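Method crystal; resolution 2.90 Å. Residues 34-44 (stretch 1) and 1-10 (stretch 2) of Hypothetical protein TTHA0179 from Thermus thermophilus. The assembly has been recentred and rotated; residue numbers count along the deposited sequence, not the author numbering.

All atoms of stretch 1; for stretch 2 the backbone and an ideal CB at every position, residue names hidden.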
# COMPACT_ATOMS: atom_id res chain seq x y z
N MSE A 34 -5.35 -13.82 -7.94
CA MSE A 34 -4.88 -12.45 -8.01
C MSE A 34 -3.54 -12.07 -7.35
O MSE A 34 -2.68 -11.44 -7.98
CB MSE A 34 -5.98 -11.57 -7.45
CG MSE A 34 -5.71 -10.11 -7.50
SE MSE A 34 -7.18 -9.24 -6.68
CE MSE A 34 -8.41 -9.31 -8.16
N VAL A 35 -3.39 -12.42 -6.08
CA VAL A 35 -2.19 -12.07 -5.32
C VAL A 35 -0.88 -12.66 -5.83
O VAL A 35 0.20 -12.12 -5.56
CB VAL A 35 -2.37 -12.47 -3.84
CG1 VAL A 35 -2.40 -13.98 -3.74
CG2 VAL A 35 -1.25 -11.87 -2.98
N GLU A 36 -0.95 -13.75 -6.58
CA GLU A 36 0.27 -14.37 -7.10
C GLU A 36 0.99 -13.47 -8.10
O GLU A 36 2.21 -13.61 -8.29
CB GLU A 36 -0.03 -15.72 -7.74
CG GLU A 36 -0.60 -16.72 -6.75
CD GLU A 36 -0.83 -18.09 -7.35
OE1 GLU A 36 -0.86 -18.19 -8.61
OE2 GLU A 36 -1.00 -19.05 -6.57
N TRP A 37 0.24 -12.57 -8.72
CA TRP A 37 0.82 -11.63 -9.68
C TRP A 37 1.69 -10.69 -8.86
O TRP A 37 2.76 -10.26 -9.29
CB TRP A 37 -0.29 -10.85 -10.40
CG TRP A 37 -1.17 -11.74 -11.23
CD1 TRP A 37 -2.50 -12.00 -11.04
CD2 TRP A 37 -0.77 -12.53 -12.35
NE1 TRP A 37 -2.95 -12.90 -11.97
CE2 TRP A 37 -1.91 -13.24 -12.79
CE3 TRP A 37 0.44 -12.71 -13.03
CZ2 TRP A 37 -1.87 -14.12 -13.88
CZ3 TRP A 37 0.48 -13.58 -14.11
CH2 TRP A 37 -0.67 -14.27 -14.53
N VAL A 38 1.23 -10.40 -7.65
CA VAL A 38 1.97 -9.53 -6.77
C VAL A 38 3.23 -10.24 -6.28
O VAL A 38 4.33 -9.68 -6.31
CB VAL A 38 1.10 -9.11 -5.56
CG1 VAL A 38 1.89 -8.19 -4.64
CG2 VAL A 38 -0.17 -8.42 -6.05
N LEU A 39 3.06 -11.49 -5.83
CA LEU A 39 4.18 -12.29 -5.35
C LEU A 39 5.20 -12.42 -6.47
O LEU A 39 6.40 -12.23 -6.25
CB LEU A 39 3.71 -13.68 -4.93
CG LEU A 39 2.77 -13.77 -3.73
CD1 LEU A 39 2.30 -15.20 -3.57
CD2 LEU A 39 3.47 -13.27 -2.46
N GLU A 40 4.74 -12.77 -7.66
CA GLU A 40 5.64 -12.90 -8.80
C GLU A 40 6.46 -11.61 -8.95
O GLU A 40 7.67 -11.64 -9.13
CB GLU A 40 4.84 -13.15 -10.09
CG GLU A 40 4.14 -14.49 -10.18
CD GLU A 40 5.08 -15.70 -10.10
OE1 GLU A 40 6.31 -15.53 -10.01
OE2 GLU A 40 4.57 -16.84 -10.13
N ALA A 41 5.77 -10.48 -8.87
CA ALA A 41 6.41 -9.18 -9.02
C ALA A 41 7.46 -8.89 -7.95
O ALA A 41 8.52 -8.33 -8.23
CB ALA A 41 5.36 -8.08 -9.02
N LEU A 42 7.16 -9.26 -6.71
CA LEU A 42 8.08 -9.02 -5.61
C LEU A 42 9.37 -9.81 -5.76
O LEU A 42 10.46 -9.24 -5.71
CB LEU A 42 7.39 -9.34 -4.28
CG LEU A 42 6.18 -8.44 -4.01
CD1 LEU A 42 5.48 -8.83 -2.72
CD2 LEU A 42 6.65 -7.00 -3.95
N TYR A 43 9.25 -11.13 -5.94
CA TYR A 43 10.43 -11.99 -6.12
C TYR A 43 11.20 -11.44 -7.31
O TYR A 43 12.42 -11.23 -7.26
CB TYR A 43 10.00 -13.44 -6.40
CG TYR A 43 9.61 -14.24 -5.17
CD1 TYR A 43 10.56 -14.56 -4.19
CD2 TYR A 43 8.30 -14.69 -4.99
CE1 TYR A 43 10.22 -15.31 -3.07
CE2 TYR A 43 7.95 -15.44 -3.87
CZ TYR A 43 8.91 -15.74 -2.91
OH TYR A 43 8.56 -16.47 -1.79
N ALA A 44 10.46 -11.17 -8.39
CA ALA A 44 11.04 -10.63 -9.60
C ALA A 44 12.01 -9.48 -9.31
O ALA A 44 13.08 -9.41 -9.90
CB ALA A 44 9.94 -10.18 -10.54
N UNK A 1 21.75 -11.52 0.07
CA UNK A 1 20.53 -11.83 0.87
C UNK A 1 19.35 -10.98 0.43
O UNK A 1 19.40 -9.75 0.51
CB UNK A 1 20.79 -11.61 2.36
N UNK A 2 18.29 -11.63 -0.04
CA UNK A 2 17.10 -10.93 -0.51
C UNK A 2 16.37 -10.18 0.60
O UNK A 2 16.10 -10.75 1.66
CB UNK A 2 16.14 -11.93 -1.17
N UNK A 3 16.07 -8.89 0.38
CA UNK A 3 15.36 -8.06 1.35
C UNK A 3 13.90 -8.52 1.46
O UNK A 3 13.35 -9.15 0.54
CB UNK A 3 15.43 -6.58 0.95
N UNK A 4 13.28 -8.20 2.58
CA UNK A 4 11.91 -8.62 2.81
C UNK A 4 10.83 -7.73 2.25
O UNK A 4 11.02 -6.54 2.02
CB UNK A 4 11.68 -8.76 4.32
N UNK A 5 9.69 -8.35 2.03
CA UNK A 5 8.51 -7.68 1.53
C UNK A 5 7.38 -8.29 2.32
O UNK A 5 7.52 -9.39 2.86
CB UNK A 5 8.33 -7.84 0.02
N UNK A 6 6.26 -7.60 2.43
CA UNK A 6 5.13 -8.16 3.15
C UNK A 6 3.87 -7.93 2.37
O UNK A 6 3.61 -6.83 1.88
CB UNK A 6 5.01 -7.56 4.55
N UNK A 7 3.08 -8.98 2.24
CA UNK A 7 1.84 -8.88 1.51
C UNK A 7 0.67 -9.10 2.43
O UNK A 7 0.48 -10.20 2.98
CB UNK A 7 1.81 -9.88 0.35
N UNK A 8 -0.09 -8.03 2.61
CA UNK A 8 -1.27 -8.05 3.45
C UNK A 8 -2.44 -8.36 2.55
O UNK A 8 -3.19 -7.48 2.15
CB UNK A 8 -1.47 -6.73 4.20
N UNK A 9 -2.57 -9.64 2.22
CA UNK A 9 -3.64 -10.11 1.36
C UNK A 9 -4.79 -10.49 2.26
O UNK A 9 -5.82 -10.97 1.80
CB UNK A 9 -3.20 -11.28 0.48
N UNK A 10 -4.59 -10.28 3.55
CA UNK A 10 -5.63 -10.61 4.50
C UNK A 10 -6.87 -9.79 4.21
O UNK A 10 -6.82 -8.78 3.50
CB UNK A 10 -5.15 -10.38 5.93

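Stretch 2 enters as a loop and continues as a strand, positions 4 to 8, that runs antiparallel to helix 35-44 at 171°, their axes 9.8 Å apart at closest approach. Such spacing leaves room for one layer of side chains, supplied on the helix side mainly by Val35, Val38, Leu39 and Leu42.

Position 1 lies beyond the reach of the helix, so stretch 1 sets no preference there; it is Met1, modelled as selenomethionine and poorly ordered.

At position 2 the CA-to-CB bond points toward the helix, but no atom of stretch 1 lies within 5.5 Å of the ideal CB. Only a long side chain could bridge this gap. What waits beyond it is the C-terminal turn of stretch 1, with the ring of Tyr43 and its backbone carbonyl, an acceptor not used by any backbone donor within the stretch. A long donor such as lysine or arginine would suit. The residue is Arg2, whose NH2 donates a hydrogen bond to Tyr43 O at 2.8 Å, with the carbonyl oxygen near the guanidinium plane. Arg2 NH2 also sits at the edge of the tyrosine ring, near its plane, 3.5 Å from Tyr43 CD1.

Positions 3 and 4 are out of reach of the helix. At position 3, phi of -70° is compatible with proline among many others, and the residue is Pro3; position 4, already extended, is Ser4.

Position 5 turns toward the helix, and its ideal CB is already 4.1 Å from Leu42 CD1. A small apolar residue is enough to make contact. Ala5 does so with its CB.

Position 6 points away, and stretch 1 offers it nothing; phi/psi of -135/133 is comfortable for a beta-branched residue, and Ile6 occupies it.

Position 7 faces the helix again. Its ideal CB lies 4.7 Å from Leu39 CD2 and 4.9 Å from both Leu42 CD1 and Val35 CG2, an apolar hollow that calls for a medium-sized aliphatic side chain; valine or isoleucine would be natural. Val7, with chi1 in t, fills it: CG1 lies 3.8 Å from Val35 CG2, while CG2 approaches Leu42 CD1 to 3.4 Å and Leu39 CD2 to 4.1 Å. It has the largest area covered by the helix.

Position 8 points away, so stretch 1 does not restrict it; it is Leu8.

Position 9 faces Val35, whose CG2 is 4.0 Å from the ideal CB, so a small apolar group suffices. Ala9 packs its CB 4.1 Å from Val35 CG2.

Position 10, out of reach, is Gly10.

Stretch 2 (1-10) MRPSAIVLAG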
# COMPACT_ATOMS: atom_id res chain seq x y z
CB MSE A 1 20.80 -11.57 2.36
CG MSE A 1 19.62 -11.96 3.26
SE MSE A 1 19.92 -11.63 5.15
CE MSE A 1 18.22 -12.14 5.89
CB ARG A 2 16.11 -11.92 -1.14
CG ARG A 2 16.71 -12.83 -2.19
CD ARG A 2 15.73 -13.95 -2.55
NE ARG A 2 14.55 -13.44 -3.24
CZ ARG A 2 14.50 -13.20 -4.55
NH1 ARG A 2 15.55 -13.43 -5.32
NH2 ARG A 2 13.39 -12.71 -5.09
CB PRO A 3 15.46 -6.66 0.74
CG PRO A 3 16.70 -6.71 -0.02
CD PRO A 3 16.60 -8.05 -0.70
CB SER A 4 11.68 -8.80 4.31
OG SER A 4 12.42 -9.90 4.78
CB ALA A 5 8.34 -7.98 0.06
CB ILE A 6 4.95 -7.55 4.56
CG1 ILE A 6 6.21 -7.77 5.39
CG2 ILE A 6 3.71 -8.15 5.22
CD1 ILE A 6 6.15 -7.23 6.80
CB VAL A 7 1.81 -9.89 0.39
CG1 VAL A 7 0.52 -9.77 -0.35
CG2 VAL A 7 2.98 -9.64 -0.53
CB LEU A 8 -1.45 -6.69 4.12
CG LEU A 8 -0.25 -6.28 4.98
CD1 LEU A 8 -0.52 -4.92 5.58
CD2 LEU A 8 -0.01 -7.32 6.07
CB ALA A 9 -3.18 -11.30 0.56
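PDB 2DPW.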